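Local coordinates for DNA mismatch repair protein MutS (Thermus aquaticus, PDB 1EWQ), which binds mismatched DNA, probably as the recognition step of mismatch repair, and has a weak ATPase activity, at residues 14-19 / 32-37; 38-43 / 76-81; 57-62 / 68-73. All coordinates share one frame; numbering follows the deposited sequence.

Contact 1: residues 14-19 / 32-37; sequences PPLLQQ and LLFQVG. With nucleotides of chain B.
F34 has the largest share of this contact, and L16 and Q19 of the opposing helix meet its ring at the outer rim. L16 CD1 comes within 3.5 Å of F34 CE2, near the ring plane, and the two side chains run past each other in opposite directions. Q19 crosses the ring at about a right angle. Its CG sits in the ring plane, 3.7 Å from F34 CZ, while its amide is turned 71° from the ring. The NE2 end of Q19 is held by the backbone oxygen of V108. In F34 the CG atom is anti to the backbone N (chi1 -165°), which sends the ring out from the strand to the helix. The contact thus joins the first helix of MutS domain I, 15-26, to strand 31-36 of its mixed sheet. Further along the strand, L16 CD2 and V36 CG1 meet tip to tip at 4.1 Å. An alanine in place of F34 would be likely to leave L16 CD1 and Q19 CG without their aromatic partner and open a gap between helix and sheet. The helix start also grips DNA. L16 N donates a short, nearly straight bond of 2.5 Å to OP1 of DT15 of chain B. P14, at the N-cap position, brings its CB to 3.3 Å from the same OP1. The positive end of the helix dipole probably adds to the hold on this phosphate.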
# COMPACT_ATOMS: atom_id res chain seq x y z
N PRO C 14 -1.97 33.12 23.10
CA PRO C 14 -0.97 33.00 24.17
C PRO C 14 0.43 33.16 23.59
O PRO C 14 0.66 32.85 22.42
CB PRO C 14 -1.22 31.60 24.72
CG PRO C 14 -2.70 31.43 24.52
CD PRO C 14 -2.92 31.99 23.14
N PRO C 15 1.39 33.65 24.39
CA PRO C 15 2.77 33.83 23.93
C PRO C 15 3.36 32.63 23.18
O PRO C 15 3.91 32.78 22.09
CB PRO C 15 3.52 34.14 25.22
CG PRO C 15 2.52 34.92 25.99
CD PRO C 15 1.25 34.11 25.78
N LEU C 16 3.24 31.44 23.77
CA LEU C 16 3.75 30.21 23.16
C LEU C 16 3.18 30.01 21.76
O LEU C 16 3.91 29.77 20.81
CB LEU C 16 3.41 28.99 24.02
CG LEU C 16 3.93 27.64 23.51
CD1 LEU C 16 5.45 27.64 23.51
CD2 LEU C 16 3.40 26.50 24.38
N LEU C 17 1.86 30.12 21.66
CA LEU C 17 1.19 29.95 20.37
C LEU C 17 1.66 30.99 19.36
O LEU C 17 1.54 30.79 18.15
CB LEU C 17 -0.33 30.01 20.55
CG LEU C 17 -0.90 28.80 21.30
CD1 LEU C 17 -2.40 28.95 21.49
CD2 LEU C 17 -0.58 27.53 20.51
N GLN C 18 2.19 32.10 19.85
CA GLN C 18 2.70 33.14 18.97
C GLN C 18 4.04 32.67 18.43
O GLN C 18 4.25 32.61 17.22
CB GLN C 18 2.89 34.45 19.73
CG GLN C 18 1.74 35.42 19.56
CD GLN C 18 1.56 35.87 18.13
OE1 GLN C 18 2.49 36.38 17.50
NE2 GLN C 18 0.36 35.68 17.59
N GLN C 19 4.94 32.33 19.35
CA GLN C 19 6.26 31.84 19.00
C GLN C 19 6.08 30.71 17.99
O GLN C 19 6.87 30.58 17.05
CB GLN C 19 6.96 31.33 20.26
CG GLN C 19 8.35 30.76 20.05
CD GLN C 19 8.98 30.29 21.34
OE1 GLN C 19 8.43 29.45 22.04
NE2 GLN C 19 10.15 30.84 21.66
N LEU C 32 5.28 21.62 10.66
CA LEU C 32 6.13 22.07 11.75
C LEU C 32 5.89 21.33 13.06
O LEU C 32 4.76 21.23 13.54
CB LEU C 32 5.93 23.57 11.95
CG LEU C 32 6.94 24.29 12.85
CD1 LEU C 32 7.22 25.67 12.29
CD2 LEU C 32 6.43 24.36 14.27
N LEU C 33 6.97 20.79 13.62
CA LEU C 33 6.94 20.07 14.88
C LEU C 33 7.57 21.01 15.89
O LEU C 33 8.78 21.20 15.91
CB LEU C 33 7.73 18.76 14.77
CG LEU C 33 7.14 17.78 13.75
CD1 LEU C 33 7.98 16.52 13.66
CD2 LEU C 33 5.71 17.43 14.15
N PHE C 34 6.71 21.61 16.70
CA PHE C 34 7.09 22.61 17.70
C PHE C 34 7.40 21.99 19.06
O PHE C 34 6.50 21.54 19.77
CB PHE C 34 5.94 23.61 17.83
CG PHE C 34 6.30 24.89 18.53
CD1 PHE C 34 7.34 25.69 18.06
CD2 PHE C 34 5.55 25.32 19.62
CE1 PHE C 34 7.62 26.91 18.67
CE2 PHE C 34 5.82 26.54 20.24
CZ PHE C 34 6.86 27.34 19.76
N GLN C 35 8.68 21.99 19.41
CA GLN C 35 9.14 21.43 20.68
C GLN C 35 8.71 22.24 21.91
O GLN C 35 8.93 23.45 21.98
CB GLN C 35 10.67 21.31 20.65
CG GLN C 35 11.39 21.52 21.98
CD GLN C 35 11.37 20.31 22.87
OE1 GLN C 35 12.36 20.00 23.55
NE2 GLN C 35 10.24 19.60 22.89
N VAL C 36 8.10 21.56 22.87
CA VAL C 36 7.66 22.18 24.12
C VAL C 36 7.90 21.12 25.19
O VAL C 36 7.07 20.24 25.39
CB VAL C 36 6.14 22.53 24.12
CG1 VAL C 36 5.79 23.34 25.36
CG2 VAL C 36 5.78 23.31 22.88
N GLY C 37 9.04 21.20 25.86
CA GLY C 37 9.35 20.20 26.86
C GLY C 37 9.77 18.90 26.19
O GLY C 37 10.57 18.91 25.26
P DT B 15 2.18 31.00 27.27
OP1 DT B 15 1.84 31.19 25.84
OP2 DT B 15 3.10 31.96 27.95
O5' DT B 15 0.80 30.96 28.05
C5' DT B 15 0.69 30.19 29.24
C4' DT B 15 -0.71 30.29 29.79
O4' DT B 15 -0.71 29.64 31.08
C3' DT B 15 -1.17 31.71 30.06
O3' DT B 15 -2.59 31.78 29.96
C2' DT B 15 -0.67 31.97 31.47
C1' DT B 15 -0.72 30.60 32.12
N1 DT B 15 0.44 30.30 32.99
C2 DT B 15 0.23 29.52 34.10
O2 DT B 15 -0.87 29.08 34.41
N3 DT B 15 1.36 29.26 34.84
C4 DT B 15 2.65 29.69 34.58
O4 DT B 15 3.57 29.37 35.34
C5 DT B 15 2.79 30.51 33.40
C7 DT B 15 4.15 31.02 33.04
C6 DT B 15 1.70 30.78 32.68
P DC B 14 8.37 28.12 28.40
OP1 DC B 14 8.79 28.76 27.13
OP2 DC B 14 9.00 28.53 29.68
O5' DC B 14 6.79 28.27 28.49
C5' DC B 14 5.96 27.72 27.47
C4' DC B 14 4.50 27.88 27.81
O4' DC B 14 4.19 27.15 29.02
C3' DC B 14 4.05 29.32 28.06
O3' DC B 14 2.76 29.52 27.48
C2' DC B 14 3.98 29.41 29.57
C1' DC B 14 3.53 28.01 29.95
N1 DC B 14 3.87 27.56 31.32
C2 DC B 14 2.83 27.16 32.18
O2 DC B 14 1.65 27.24 31.78
N3 DC B 14 3.13 26.71 33.42
C4 DC B 14 4.40 26.65 33.82
N4 DC B 14 4.65 26.18 35.04
C5 DC B 14 5.48 27.07 32.97
C6 DC B 14 5.17 27.51 31.74

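Contact 2: residues 38-43 / 76-81; sequences DFYECF and RAFEAY. With nucleotides of chain A; nucleotides of chain B.
Y40 and F78 are the side chains that bring strand 39-43 and helix 78-87 together, while D38, F39 and E41 of the first segment meet DNA. D38, just before the strand, has OD2 3.1 Å from C5' of DC12 of chain B. F39 follows, with one ring face over the base of DT13 of chain A. F39 CE2 is 3.4 Å from C6 of that thymine, offset toward the ring's rim. The outer edge of the same ring faces the next base, F39 CZ being 3.4 Å from N3 of DG14 of chain A. F39 and E41 form the Phe-X-Glu motif by which MutS domain I reads a mismatch, with the phenylalanine laid on the recognised base. Y40, between them, takes no part in that and turns to the helix. Its CE1 packs 3.5 Å from F78 CD1. The ring planes stand at 50°, an oblique aromatic pair. F78 has CG anti to the backbone N (chi1 166°), which swings its ring out to Y40. The hydroxyl of Y40 is hydrogen-bonded to the carboxylate of D96. E41 then reaches back to the DNA with its chain extended beyond CG. Its OE2 accepts a nearly straight bond of 2.6 Å from N3 of DT13 of chain A.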
# COMPACT_ATOMS: atom_id res chain seq x y z
N ASP C 38 9.21 17.78 26.64
CA ASP C 38 9.55 16.48 26.05
C ASP C 38 8.59 16.03 24.95
O ASP C 38 8.45 14.83 24.69
CB ASP C 38 9.62 15.41 27.13
CG ASP C 38 10.66 15.73 28.18
OD1 ASP C 38 11.84 15.95 27.81
OD2 ASP C 38 10.31 15.75 29.37
N PHE C 39 7.93 16.99 24.31
CA PHE C 39 7.00 16.69 23.23
C PHE C 39 7.14 17.65 22.06
O PHE C 39 7.45 18.83 22.24
CB PHE C 39 5.55 16.75 23.72
CG PHE C 39 5.14 15.59 24.59
CD1 PHE C 39 5.54 15.52 25.92
CD2 PHE C 39 4.34 14.57 24.07
CE1 PHE C 39 5.16 14.45 26.72
CE2 PHE C 39 3.95 13.49 24.87
CZ PHE C 39 4.36 13.43 26.20
N TYR C 40 6.91 17.14 20.85
CA TYR C 40 6.92 17.94 19.63
C TYR C 40 5.43 18.10 19.38
O TYR C 40 4.74 17.12 19.07
CB TYR C 40 7.54 17.19 18.46
CG TYR C 40 9.03 17.34 18.36
CD1 TYR C 40 9.87 16.23 18.43
CD2 TYR C 40 9.61 18.60 18.18
CE1 TYR C 40 11.25 16.36 18.33
CE2 TYR C 40 10.99 18.75 18.07
CZ TYR C 40 11.80 17.62 18.15
OH TYR C 40 13.16 17.76 18.02
N GLU C 41 4.93 19.32 19.50
CA GLU C 41 3.50 19.55 19.34
C GLU C 41 3.09 20.34 18.11
O GLU C 41 3.89 21.05 17.50
CB GLU C 41 2.96 20.24 20.60
CG GLU C 41 3.67 19.81 21.88
CD GLU C 41 3.14 20.51 23.12
OE1 GLU C 41 2.92 21.74 23.06
OE2 GLU C 41 2.96 19.84 24.16
N CYS C 42 1.81 20.20 17.76
CA CYS C 42 1.21 20.90 16.63
C CYS C 42 -0.12 21.44 17.15
O CYS C 42 -0.74 20.82 18.01
CB CYS C 42 0.94 19.93 15.47
SG CYS C 42 2.41 19.23 14.72
N PHE C 43 -0.54 22.58 16.62
CA PHE C 43 -1.80 23.18 17.05
C PHE C 43 -2.71 23.49 15.85
O PHE C 43 -2.31 23.35 14.70
CB PHE C 43 -1.53 24.47 17.85
CG PHE C 43 -0.56 24.28 18.98
CD1 PHE C 43 0.79 24.58 18.82
CD2 PHE C 43 -0.98 23.78 20.21
CE1 PHE C 43 1.70 24.39 19.86
CE2 PHE C 43 -0.08 23.58 21.25
CZ PHE C 43 1.26 23.89 21.07
N ARG C 76 11.30 11.34 22.64
CA ARG C 76 11.94 10.03 22.73
C ARG C 76 11.91 9.27 21.41
O ARG C 76 12.93 8.77 20.94
CB ARG C 76 11.27 9.18 23.82
CG ARG C 76 9.89 8.61 23.42
CD ARG C 76 9.28 7.70 24.50
NE ARG C 76 8.69 8.43 25.62
CZ ARG C 76 9.38 8.98 26.62
NH1 ARG C 76 10.71 8.90 26.64
NH2 ARG C 76 8.74 9.62 27.59
N ALA C 77 10.72 9.18 20.81
CA ALA C 77 10.53 8.45 19.58
C ALA C 77 10.37 9.36 18.36
O ALA C 77 9.62 9.05 17.43
CB ALA C 77 9.31 7.55 19.71
N PHE C 78 11.11 10.47 18.35
CA PHE C 78 11.04 11.42 17.24
C PHE C 78 11.30 10.78 15.87
O PHE C 78 10.44 10.81 14.99
CB PHE C 78 12.03 12.57 17.44
CG PHE C 78 12.24 13.40 16.20
CD1 PHE C 78 11.18 14.08 15.61
CD2 PHE C 78 13.50 13.46 15.60
CE1 PHE C 78 11.36 14.80 14.43
CE2 PHE C 78 13.69 14.18 14.42
CZ PHE C 78 12.62 14.85 13.84
N GLU C 79 12.49 10.21 15.69
CA GLU C 79 12.83 9.59 14.41
C GLU C 79 11.80 8.56 13.95
O GLU C 79 11.43 8.55 12.78
CB GLU C 79 14.24 8.96 14.47
CG GLU C 79 15.38 9.98 14.52
CD GLU C 79 16.75 9.35 14.35
OE1 GLU C 79 16.82 8.14 14.04
OE2 GLU C 79 17.77 10.06 14.52
N ALA C 80 11.33 7.72 14.86
CA ALA C 80 10.35 6.70 14.51
C ALA C 80 9.09 7.34 13.93
O ALA C 80 8.55 6.86 12.94
CB ALA C 80 10.00 5.85 15.73
N TYR C 81 8.62 8.41 14.57
CA TYR C 81 7.43 9.12 14.10
C TYR C 81 7.71 9.82 12.78
O TYR C 81 6.88 9.82 11.87
CB TYR C 81 6.98 10.15 15.14
CG TYR C 81 6.23 9.58 16.33
CD1 TYR C 81 4.94 9.04 16.19
CD2 TYR C 81 6.78 9.63 17.61
CE1 TYR C 81 4.23 8.58 17.31
CE2 TYR C 81 6.08 9.16 18.73
CZ TYR C 81 4.81 8.65 18.58
OH TYR C 81 4.11 8.24 19.70
P DT A 13 -4.26 14.13 26.96
OP1 DT A 13 -5.67 13.91 26.57
OP2 DT A 13 -3.78 13.66 28.29
O5' DT A 13 -3.32 13.50 25.85
C5' DT A 13 -2.17 14.22 25.49
C4' DT A 13 -1.73 13.89 24.09
O4' DT A 13 -0.88 14.98 23.71
C3' DT A 13 -0.88 12.63 24.02
O3' DT A 13 -1.04 11.95 22.77
C2' DT A 13 0.53 13.14 24.24
C1' DT A 13 0.48 14.60 23.81
N1 DT A 13 1.13 15.54 24.76
C2 DT A 13 1.56 16.75 24.26
O2 DT A 13 1.41 17.09 23.10
N3 DT A 13 2.18 17.56 25.18
C4 DT A 13 2.39 17.29 26.52
O4 DT A 13 2.99 18.09 27.22
C5 DT A 13 1.89 16.02 26.98
C7 DT A 13 2.04 15.65 28.42
C6 DT A 13 1.29 15.21 26.08
P DG A 14 -1.35 10.37 22.76
OP1 DG A 14 -1.66 9.97 21.36
OP2 DG A 14 -2.31 10.05 23.84
O5' DG A 14 0.04 9.71 23.16
C5' DG A 14 1.22 9.97 22.42
C4' DG A 14 2.41 9.39 23.14
O4' DG A 14 2.66 10.17 24.34
C3' DG A 14 2.22 7.95 23.60
O3' DG A 14 3.45 7.24 23.44
C2' DG A 14 1.83 8.09 25.07
C1' DG A 14 2.55 9.35 25.51
N9 DG A 14 1.83 10.13 26.52
C8 DG A 14 0.49 10.43 26.52
N7 DG A 14 0.13 11.16 27.53
C5 DG A 14 1.30 11.37 28.25
C6 DG A 14 1.53 12.10 29.45
O6 DG A 14 0.71 12.73 30.13
N1 DG A 14 2.86 12.05 29.83
C2 DG A 14 3.86 11.40 29.14
N2 DG A 14 5.09 11.50 29.65
N3 DG A 14 3.66 10.70 28.03
C4 DG A 14 2.36 10.73 27.64
P DC B 12 10.73 17.00 34.16
OP1 DC B 12 11.94 16.29 33.71
OP2 DC B 12 10.70 17.64 35.51
O5' DC B 12 10.37 18.08 33.06
C5' DC B 12 10.53 17.76 31.68
C4' DC B 12 10.04 18.89 30.81
O4' DC B 12 8.60 19.01 30.91
C3' DC B 12 10.61 20.27 31.13
O3' DC B 12 10.85 20.95 29.90
C2' DC B 12 9.50 20.93 31.93
C1' DC B 12 8.23 20.31 31.36
N1 DC B 12 7.13 20.13 32.32
C2 DC B 12 5.80 20.21 31.87
O2 DC B 12 5.59 20.52 30.69
N3 DC B 12 4.79 19.95 32.73
C4 DC B 12 5.06 19.65 34.00
N4 DC B 12 4.03 19.38 34.80
C5 DC B 12 6.40 19.60 34.50
C6 DC B 12 7.39 19.84 33.63

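Contact 3: residues 57-62 / 68-73; sequences VLTHKT and TPMAGI. With nucleotides of chain A.
Water 1 is held by V57 O at 2.8 Å and by the amide G72 N at 3.0 Å, so it bridges the two segments. It also lies 2.7 Å from the ester oxygen O3' of DT13 of chain A. Beyond the water, strands 59-62 and 67-74 pair as an antiparallel hairpin. T59 with M70 and K61 with T68 are hydrogen-bonded pairs. The bond from K61 N to T68 O measures 2.8 Å and runs close to the line of the carbonyl. The return bonds, from M70 N to T59 O and from T68 N to K61 O, come from above the carbonyl plane. H60 and P69 form the non-hydrogen-bonded pair between them. T59, K61, T68 and M70 share one face of the sheet. There K61 CD packs at 3.9 Å on SE of M70, a selenomethionine. K61 bends at chi2 (59°), which brings its CD beside that atom. CE of M70 comes 3.8 Å from O4' of DG12 of chain A. T59 OG1 donates to O3' of DG12 of chain A, and V57 N gives a straight bond of 2.9 Å to OP1 of DG14 of chain A. G72 CA lies against O2 of DT13 of chain A, 3.3 Å away. The polar bonds to DNA here all end on backbone oxygens, which is consistent with a grip that depends little on base sequence.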
# COMPACT_ATOMS: atom_id res chain seq x y z
N VAL C 57 -3.99 10.89 19.89
CA VAL C 57 -5.13 11.45 20.59
C VAL C 57 -5.11 12.94 20.30
O VAL C 57 -4.05 13.57 20.33
CB VAL C 57 -5.02 11.22 22.11
CG1 VAL C 57 -6.15 11.94 22.83
CG2 VAL C 57 -5.06 9.74 22.42
N LEU C 58 -6.27 13.51 20.01
CA LEU C 58 -6.34 14.93 19.72
C LEU C 58 -6.85 15.69 20.95
O LEU C 58 -8.03 15.62 21.27
CB LEU C 58 -7.28 15.17 18.54
CG LEU C 58 -7.04 16.39 17.64
CD1 LEU C 58 -8.32 16.65 16.87
CD2 LEU C 58 -6.66 17.61 18.45
N THR C 59 -5.97 16.42 21.62
CA THR C 59 -6.37 17.18 22.80
C THR C 59 -6.62 18.64 22.43
O THR C 59 -7.07 18.94 21.33
CB THR C 59 -5.28 17.16 23.91
OG1 THR C 59 -4.57 15.91 23.88
CG2 THR C 59 -5.92 17.32 25.28
N HIS C 60 -6.33 19.54 23.37
CA HIS C 60 -6.52 20.97 23.16
C HIS C 60 -5.64 21.76 24.12
O HIS C 60 -5.22 21.24 25.16
CB HIS C 60 -7.98 21.35 23.37
CG HIS C 60 -8.70 20.44 24.32
ND1 HIS C 60 -9.22 19.22 23.93
CD2 HIS C 60 -8.91 20.53 25.65
CE1 HIS C 60 -9.72 18.61 24.98
NE2 HIS C 60 -9.55 19.38 26.04
N LYS C 61 -5.37 23.01 23.77
CA LYS C 61 -4.55 23.89 24.60
C LYS C 61 -5.40 25.10 24.95
O LYS C 61 -5.51 26.04 24.16
CB LYS C 61 -3.30 24.33 23.81
CG LYS C 61 -2.19 24.93 24.67
CD LYS C 61 -1.73 23.94 25.73
CE LYS C 61 -0.42 24.37 26.37
NZ LYS C 61 0.71 24.32 25.41
N THR C 62 -6.00 25.07 26.13
CA THR C 62 -6.87 26.16 26.56
C THR C 62 -6.15 27.28 27.30
O THR C 62 -5.27 27.04 28.12
CB THR C 62 -8.02 25.64 27.45
OG1 THR C 62 -8.86 24.76 26.69
CG2 THR C 62 -8.85 26.80 27.99
N THR C 68 -7.36 25.94 21.46
CA THR C 68 -7.00 25.47 20.13
C THR C 68 -6.67 23.99 20.14
O THR C 68 -6.27 23.44 21.17
CB THR C 68 -5.78 26.24 19.57
OG1 THR C 68 -5.51 25.80 18.24
CG2 THR C 68 -4.54 25.98 20.44
N PRO C 69 -6.85 23.31 19.00
CA PRO C 69 -6.55 21.88 18.92
C PRO C 69 -5.06 21.64 19.19
O PRO C 69 -4.21 22.48 18.84
CB PRO C 69 -6.96 21.52 17.50
CG PRO C 69 -8.11 22.46 17.25
CD PRO C 69 -7.59 23.76 17.80
N MSE C 70 -4.73 20.50 19.79
CA MSE C 70 -3.35 20.17 20.10
C MSE C 70 -3.04 18.68 19.93
O MSE C 70 -3.80 17.83 20.37
CB MSE C 70 -3.00 20.58 21.53
CG MSE C 70 -1.58 20.20 21.95
SE MSE C 70 -1.14 20.67 23.77
CE MSE C 70 -1.61 19.00 24.61
N ALA C 71 -1.92 18.39 19.29
CA ALA C 71 -1.47 17.01 19.09
C ALA C 71 0.04 17.02 19.30
O ALA C 71 0.71 17.99 18.94
CB ALA C 71 -1.81 16.55 17.69
N GLY C 72 0.59 15.97 19.88
CA GLY C 72 2.02 15.95 20.11
C GLY C 72 2.61 14.57 20.27
O GLY C 72 1.88 13.61 20.50
N ILE C 73 3.93 14.48 20.15
CA ILE C 73 4.63 13.22 20.28
C ILE C 73 5.86 13.41 21.15
O ILE C 73 6.49 14.47 21.13
CB ILE C 73 5.09 12.71 18.90
CG1 ILE C 73 6.00 13.75 18.24
CG2 ILE C 73 3.87 12.41 18.02
CD1 ILE C 73 6.59 13.32 16.91
P DT A 13 -4.26 14.13 26.96
OP1 DT A 13 -5.67 13.91 26.57
OP2 DT A 13 -3.78 13.66 28.29
O5' DT A 13 -3.32 13.50 25.85
C5' DT A 13 -2.17 14.22 25.49
C4' DT A 13 -1.73 13.89 24.09
O4' DT A 13 -0.88 14.98 23.71
C3' DT A 13 -0.88 12.63 24.02
O3' DT A 13 -1.04 11.95 22.77
C2' DT A 13 0.53 13.14 24.24
C1' DT A 13 0.48 14.60 23.81
N1 DT A 13 1.13 15.54 24.76
C2 DT A 13 1.56 16.75 24.26
O2 DT A 13 1.41 17.09 23.10
N3 DT A 13 2.18 17.56 25.18
C4 DT A 13 2.39 17.29 26.52
O4 DT A 13 2.99 18.09 27.22
C5 DT A 13 1.89 16.02 26.98
C7 DT A 13 2.04 15.65 28.42
C6 DT A 13 1.29 15.21 26.08
P DG A 14 -1.35 10.37 22.76
OP1 DG A 14 -1.66 9.97 21.36
OP2 DG A 14 -2.31 10.05 23.84
O5' DG A 14 0.04 9.71 23.16
C5' DG A 14 1.22 9.97 22.42
C4' DG A 14 2.41 9.39 23.14
O4' DG A 14 2.66 10.17 24.34
C3' DG A 14 2.22 7.95 23.60
O3' DG A 14 3.45 7.24 23.44
C2' DG A 14 1.83 8.09 25.07
C1' DG A 14 2.55 9.35 25.51
N9 DG A 14 1.83 10.13 26.52
C8 DG A 14 0.49 10.43 26.52
N7 DG A 14 0.13 11.16 27.53
C5 DG A 14 1.30 11.37 28.25
C6 DG A 14 1.53 12.10 29.45
O6 DG A 14 0.71 12.73 30.13
N1 DG A 14 2.86 12.05 29.83
C2 DG A 14 3.86 11.40 29.14
N2 DG A 14 5.09 11.50 29.65
N3 DG A 14 3.66 10.70 28.03
C4 DG A 14 2.36 10.73 27.64
P DG A 12 -6.11 18.62 30.70
OP1 DG A 12 -7.46 19.13 30.34
OP2 DG A 12 -5.96 17.64 31.81
O5' DG A 12 -5.46 17.97 29.41
C5' DG A 12 -4.93 18.77 28.35
C4' DG A 12 -3.81 18.01 27.68
O4' DG A 12 -2.54 18.46 28.22
C3' DG A 12 -3.94 16.52 27.98
O3' DG A 12 -3.91 15.69 26.82
C2' DG A 12 -2.77 16.21 28.89
C1' DG A 12 -1.78 17.36 28.71
N9 DG A 12 -1.21 17.73 30.00
C8 DG A 12 -1.73 17.38 31.22
N7 DG A 12 -0.99 17.76 32.23
C5 DG A 12 0.08 18.42 31.65
C6 DG A 12 1.21 19.03 32.25
O6 DG A 12 1.49 19.10 33.45
N1 DG A 12 2.06 19.59 31.31
C2 DG A 12 1.85 19.56 29.95
N2 DG A 12 2.80 20.16 29.22
N3 DG A 12 0.80 18.98 29.36
C4 DG A 12 -0.04 18.43 30.27
O HOH W 1 -1.30 13.75 20.74

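Overall arrangement
From the N terminus, helix 15-26 leads into strand 31-36, and contact 1 closes this first short loop. The chain turns straight into strand 39-43, which pairs with 31-36 through F34 O and E41 N. Contact 2 closes a longer loop, from this strand to the start of helix 78-87. Contact 3 lies within that loop as the hairpin 59-62/67-74. Its strand 67-74 pairs with 39-43, as Y40 N meets I73 O and C42 N meets A71 O. No loops cross. All three contacts reach one mixed sheet of MutS domain I, tying two helices and the edge hairpin to it. L16 touches K61 and L17 touches T68, joining contacts 1 and 3.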